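Thioredoxin (Bacillus cereus, PDB 3ZIT) probably takes part in electron transfer as a small, glutaredoxin-like redox protein of the thioredoxin fold. Local coordinates at residues V16-F21 / P54-D59; E61-F66 / Q72-I77. The protein carries 1 engineered substitution. All coordinates share one frame; numbering follows the deposited sequence.

Contact 1 (V16-F21 / P54-D59)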
# COMPACT_ATOMS: atom_id res chain seq x y z
N VAL B 16 -0.05 -7.32 3.14
CA VAL B 16 -0.20 -7.48 1.68
C VAL B 16 0.09 -6.16 0.99
O VAL B 16 0.78 -6.18 -0.04
CB VAL B 16 -1.65 -7.92 1.31
CG1 VAL B 16 -1.87 -7.83 -0.20
CG2 VAL B 16 -1.86 -9.30 1.80
N ILE B 17 -0.43 -5.07 1.53
CA ILE B 17 -0.17 -3.75 0.97
C ILE B 17 1.32 -3.45 0.97
O ILE B 17 1.87 -3.00 -0.02
CB ILE B 17 -1.00 -2.67 1.64
CG1 ILE B 17 -2.48 -2.98 1.46
CG2 ILE B 17 -0.50 -1.27 1.23
CD1 ILE B 17 -3.33 -2.24 2.42
N VAL B 18 2.00 -3.72 2.07
CA VAL B 18 3.44 -3.49 2.11
C VAL B 18 4.17 -4.34 1.11
O VAL B 18 5.01 -3.85 0.37
CB VAL B 18 3.96 -3.72 3.57
CG1 VAL B 18 5.52 -3.85 3.56
CG2 VAL B 18 3.54 -2.55 4.40
N LYS B 19 3.86 -5.65 1.05
CA LYS B 19 4.56 -6.50 0.08
C LYS B 19 4.30 -6.04 -1.35
O LYS B 19 5.21 -6.00 -2.16
CB LYS B 19 4.14 -7.94 0.27
CG LYS B 19 4.68 -8.63 1.49
CD LYS B 19 3.93 -9.98 1.76
CE LYS B 19 4.33 -10.99 2.73
NZ LYS B 19 3.43 -12.08 2.24
N GLU B 20 3.05 -5.69 -1.68
CA GLU B 20 2.76 -5.24 -3.03
C GLU B 20 3.42 -3.96 -3.36
O GLU B 20 3.85 -3.75 -4.51
CB GLU B 20 1.26 -5.25 -3.27
CG GLU B 20 0.66 -6.70 -3.19
CD GLU B 20 1.22 -7.66 -4.28
OE1 GLU B 20 1.32 -7.17 -5.42
OE2 GLU B 20 1.53 -8.88 -4.03
N PHE B 21 3.49 -3.03 -2.39
CA PHE B 21 4.25 -1.78 -2.54
C PHE B 21 5.75 -2.13 -2.88
O PHE B 21 6.33 -1.53 -3.76
CB PHE B 21 4.09 -0.97 -1.29
CG PHE B 21 4.99 0.24 -1.24
CD1 PHE B 21 4.59 1.40 -1.95
CD2 PHE B 21 6.17 0.23 -0.57
CE1 PHE B 21 5.35 2.54 -2.01
CE2 PHE B 21 7.03 1.41 -0.59
CZ PHE B 21 6.50 2.53 -1.32
N PRO B 54 2.61 -5.77 9.54
CA PRO B 54 3.97 -5.96 8.95
C PRO B 54 5.01 -5.25 9.83
O PRO B 54 4.76 -4.24 10.47
CB PRO B 54 3.87 -5.22 7.61
CG PRO B 54 2.79 -4.17 7.85
CD PRO B 54 1.80 -4.80 8.80
N THR B 55 6.22 -5.85 9.77
CA THR B 55 7.42 -5.20 10.27
C THR B 55 8.48 -5.42 9.19
O THR B 55 8.58 -6.57 8.69
CB THR B 55 7.86 -5.76 11.62
OG1 THR B 55 6.91 -5.28 12.61
CG2 THR B 55 9.20 -5.17 12.05
N VAL B 56 9.22 -4.40 8.81
CA VAL B 56 10.24 -4.52 7.81
C VAL B 56 11.55 -4.11 8.47
O VAL B 56 11.59 -3.12 9.20
CB VAL B 56 9.94 -3.65 6.60
CG1 VAL B 56 10.98 -3.84 5.49
CG2 VAL B 56 8.55 -3.98 6.03
N VAL B 57 12.64 -4.86 8.18
CA VAL B 57 13.97 -4.56 8.70
C VAL B 57 14.82 -4.22 7.49
O VAL B 57 14.95 -5.02 6.57
CB VAL B 57 14.52 -5.69 9.54
CG1 VAL B 57 15.84 -5.23 10.14
CG2 VAL B 57 13.53 -6.06 10.62
N ILE B 58 15.42 -3.00 7.49
CA ILE B 58 16.15 -2.50 6.34
C ILE B 58 17.57 -2.21 6.81
O ILE B 58 17.80 -1.22 7.53
CB ILE B 58 15.52 -1.27 5.77
CG1 ILE B 58 14.08 -1.58 5.36
CG2 ILE B 58 16.35 -0.73 4.57
CD1 ILE B 58 13.22 -0.46 5.09
N ASP B 59 18.53 -3.07 6.44
CA ASP B 59 19.91 -2.90 6.90
C ASP B 59 19.98 -2.73 8.42
O ASP B 59 20.78 -1.92 8.92
CB ASP B 59 20.56 -1.74 6.16
CG ASP B 59 22.05 -1.87 6.08
OD1 ASP B 59 22.60 -2.98 6.25
OD2 ASP B 59 22.68 -0.80 5.85
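V18 and V56 both hold CG1 anti to the backbone N (chi1 165° and -177°), which places CG2 anti to the carbonyl carbon, and this common setting decides which methyl of each valine meets the other segment. From helix 13-24 the two branches of V18 divide the work. V18 CG1 goes to the strand and rests 3.9 Å from V56 CG2; the two side chains run antiparallel and overlap along their flanks, without meeting head-on. V18 CG2 turns to the proline before the strand, lying 3.9 Å from P54 CG and 4.2 Å from P54 CB, so that it sits on the CB-CG side of the pyrrolidine ring and runs at a slant to it. A beta-branched residue can thus straddle two partners at alternate positions of an extended chain, whose side chains point to the same face, while T55 between them points away from the helix.

The union is wholly apolar and small, about 106 Å² summed over both sides, but all three residues are buried. On the same face V56 also touches L71 of helix 68-75, so its side chain lies between two helices. P54 in turn packs on P14 and C15 of helix 13-24. The peptide bond preceding P54 is cis, and a cis-proline facing a CxxC at a helix start is characteristic of thioredoxin-fold oxidoreductases such as thioredoxins and glutaredoxins: the proline loop is set against the turn that carries the C12-C15 disulfide, probably the redox site, and is backed here by V18.

Contact 2 (E61-F66 / Q72-I77)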
# COMPACT_ATOMS: atom_id res chain seq x y z
N GLU B 61 17.55 -1.58 10.41
CA GLU B 61 16.62 -0.61 10.99
C GLU B 61 15.20 -1.20 10.93
O GLU B 61 14.72 -1.60 9.86
CB GLU B 61 16.68 0.65 10.19
CG GLU B 61 15.71 1.72 10.61
CD GLU B 61 16.28 2.65 11.55
OE1 GLU B 61 17.44 2.91 11.46
OE2 GLU B 61 15.47 3.27 12.27
N VAL B 62 14.54 -1.20 12.08
CA VAL B 62 13.22 -1.75 12.24
C VAL B 62 12.15 -0.75 11.95
O VAL B 62 12.13 0.34 12.55
CB VAL B 62 13.06 -2.34 13.67
CG1 VAL B 62 11.64 -2.89 13.82
CG2 VAL B 62 14.10 -3.41 13.94
N VAL B 63 11.27 -1.05 11.02
CA VAL B 63 10.08 -0.25 10.73
C VAL B 63 8.89 -1.03 11.10
O VAL B 63 8.51 -2.01 10.40
CB VAL B 63 10.05 0.17 9.25
CG1 VAL B 63 8.82 1.03 8.98
CG2 VAL B 63 11.32 0.89 8.82
N ALA B 64 8.28 -0.71 12.23
CA ALA B 64 7.18 -1.46 12.78
C ALA B 64 5.83 -0.93 12.26
O ALA B 64 5.58 0.30 12.24
CB ALA B 64 7.19 -1.37 14.30
N GLY B 65 4.93 -1.83 11.87
CA GLY B 65 3.62 -1.45 11.49
C GLY B 65 3.59 -0.78 10.11
O GLY B 65 4.51 -0.85 9.30
N PHE B 66 2.47 -0.12 9.82
CA PHE B 66 2.20 0.39 8.45
C PHE B 66 2.75 1.78 8.30
O PHE B 66 2.11 2.70 8.72
CB PHE B 66 0.70 0.32 8.19
CG PHE B 66 0.30 0.57 6.81
CD1 PHE B 66 0.53 -0.42 5.89
CD2 PHE B 66 -0.23 1.79 6.36
CE1 PHE B 66 0.15 -0.26 4.54
CE2 PHE B 66 -0.58 2.01 5.03
CZ PHE B 66 -0.41 0.96 4.14
N GLN B 72 9.71 4.12 2.22
CA GLN B 72 10.21 4.72 1.02
C GLN B 72 11.52 5.40 1.31
O GLN B 72 12.45 5.31 0.50
CB GLN B 72 9.23 5.77 0.51
CG GLN B 72 8.09 5.28 -0.20
CD GLN B 72 7.44 6.40 -0.95
OE1 GLN B 72 6.95 6.20 -2.04
NE2 GLN B 72 7.42 7.59 -0.38
N GLN B 73 11.59 6.20 2.40
CA GLN B 73 12.79 6.92 2.74
C GLN B 73 13.96 5.98 2.97
O GLN B 73 15.00 6.14 2.40
CB GLN B 73 12.54 7.75 4.05
CG GLN B 73 11.70 9.02 3.97
CD GLN B 73 11.14 9.51 5.30
OE1 GLN B 73 11.62 9.29 6.49
NE2 GLN B 73 10.07 10.27 5.10
N LEU B 74 13.75 4.96 3.78
CA LEU B 74 14.86 4.04 4.12
C LEU B 74 15.33 3.19 2.96
O LEU B 74 16.45 2.76 2.92
CB LEU B 74 14.45 3.16 5.29
CG LEU B 74 14.32 3.86 6.62
CD1 LEU B 74 13.82 2.89 7.65
CD2 LEU B 74 15.59 4.62 7.10
N LEU B 75 14.45 2.95 1.98
CA LEU B 75 14.79 2.09 0.87
C LEU B 75 15.42 2.89 -0.20
O LEU B 75 15.91 2.27 -1.19
CB LEU B 75 13.59 1.36 0.36
CG LEU B 75 13.14 0.25 1.30
CD1 LEU B 75 11.71 -0.21 0.94
CD2 LEU B 75 14.09 -0.94 1.37
N ASN B 76 15.46 4.22 -0.12
CA ASN B 76 16.13 5.02 -1.14
C ASN B 76 15.56 4.79 -2.50
O ASN B 76 16.29 4.73 -3.48
CB ASN B 76 17.70 4.87 -1.16
CG ASN B 76 18.25 5.24 0.17
OD1 ASN B 76 17.89 6.26 0.74
ND2 ASN B 76 19.17 4.41 0.64
N ILE B 77 14.22 4.71 -2.55
CA ILE B 77 13.50 4.26 -3.77
C ILE B 77 12.64 5.32 -4.39
O ILE B 77 12.22 5.12 -5.54
CB ILE B 77 12.66 3.00 -3.63
CG1 ILE B 77 11.68 3.12 -2.49
CG2 ILE B 77 13.54 1.79 -3.62
CD1 ILE B 77 10.65 2.04 -2.37
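L74 and V63 join the last turn of helix 68-75 to strand 61-64, outermost in the sheet of this chain, completing the closing beta-beta-alpha unit of the thioredoxin fold, in which a beta hairpin is followed by a C-terminal helix. The link between the segments is made of side-chain carbons. L74 has chi2 at 176°, with CD1 anti to CA, and this outstretched branch does the touching; it meets V63 tip to tip. E61, two residues back on the same side of the strand, adds aliphatic cover: its side chain crosses that of L74 at about a right angle, with E61 CG 3.7 Å from L74 CD1. That second touch is the less certain one, since the glutamate occupies two conformations and this touch belongs to one of them.

L74 also packs on I58 of the neighbouring strand, so the leucine spans both arms of the hairpin. Hydrogen bonding works within the helical piece. Past the leucine the helix is closed by a Schellman motif, in which N76 takes a positive phi of 58° and two bonds run back into the last turn. Separately, N76 N bonds to Q73 O at 3.2 Å.

The packing is tightest at the buried valine. V63 CG2, the methyl anti to the carbonyl carbon, stands 3.4 Å from L74 CD1, closer than carbon atoms usually lie in van der Waals contact.

Starting from the N terminus, the chain passes through strand 4-8 and helix 13-24, then makes a long excursion through strand 30-33 and helix 38-47 before strand 55-58 returns to that first helix. Contact 1 closes this loop of 32 residues. Contact 2 opens only afterwards and closes a short one of five residues, so the two stand in series, neither nested nor crossed. The hairpin of strands 55-58 and 61-64 couples them through a probable hydrogen bond, V56 O to V63 N at 2.8 Å. The helices also meet directly, F21 on Q72, and I17 touches F66. Together the contacts tie helices 13-24 and 68-75 to one face of the sheet.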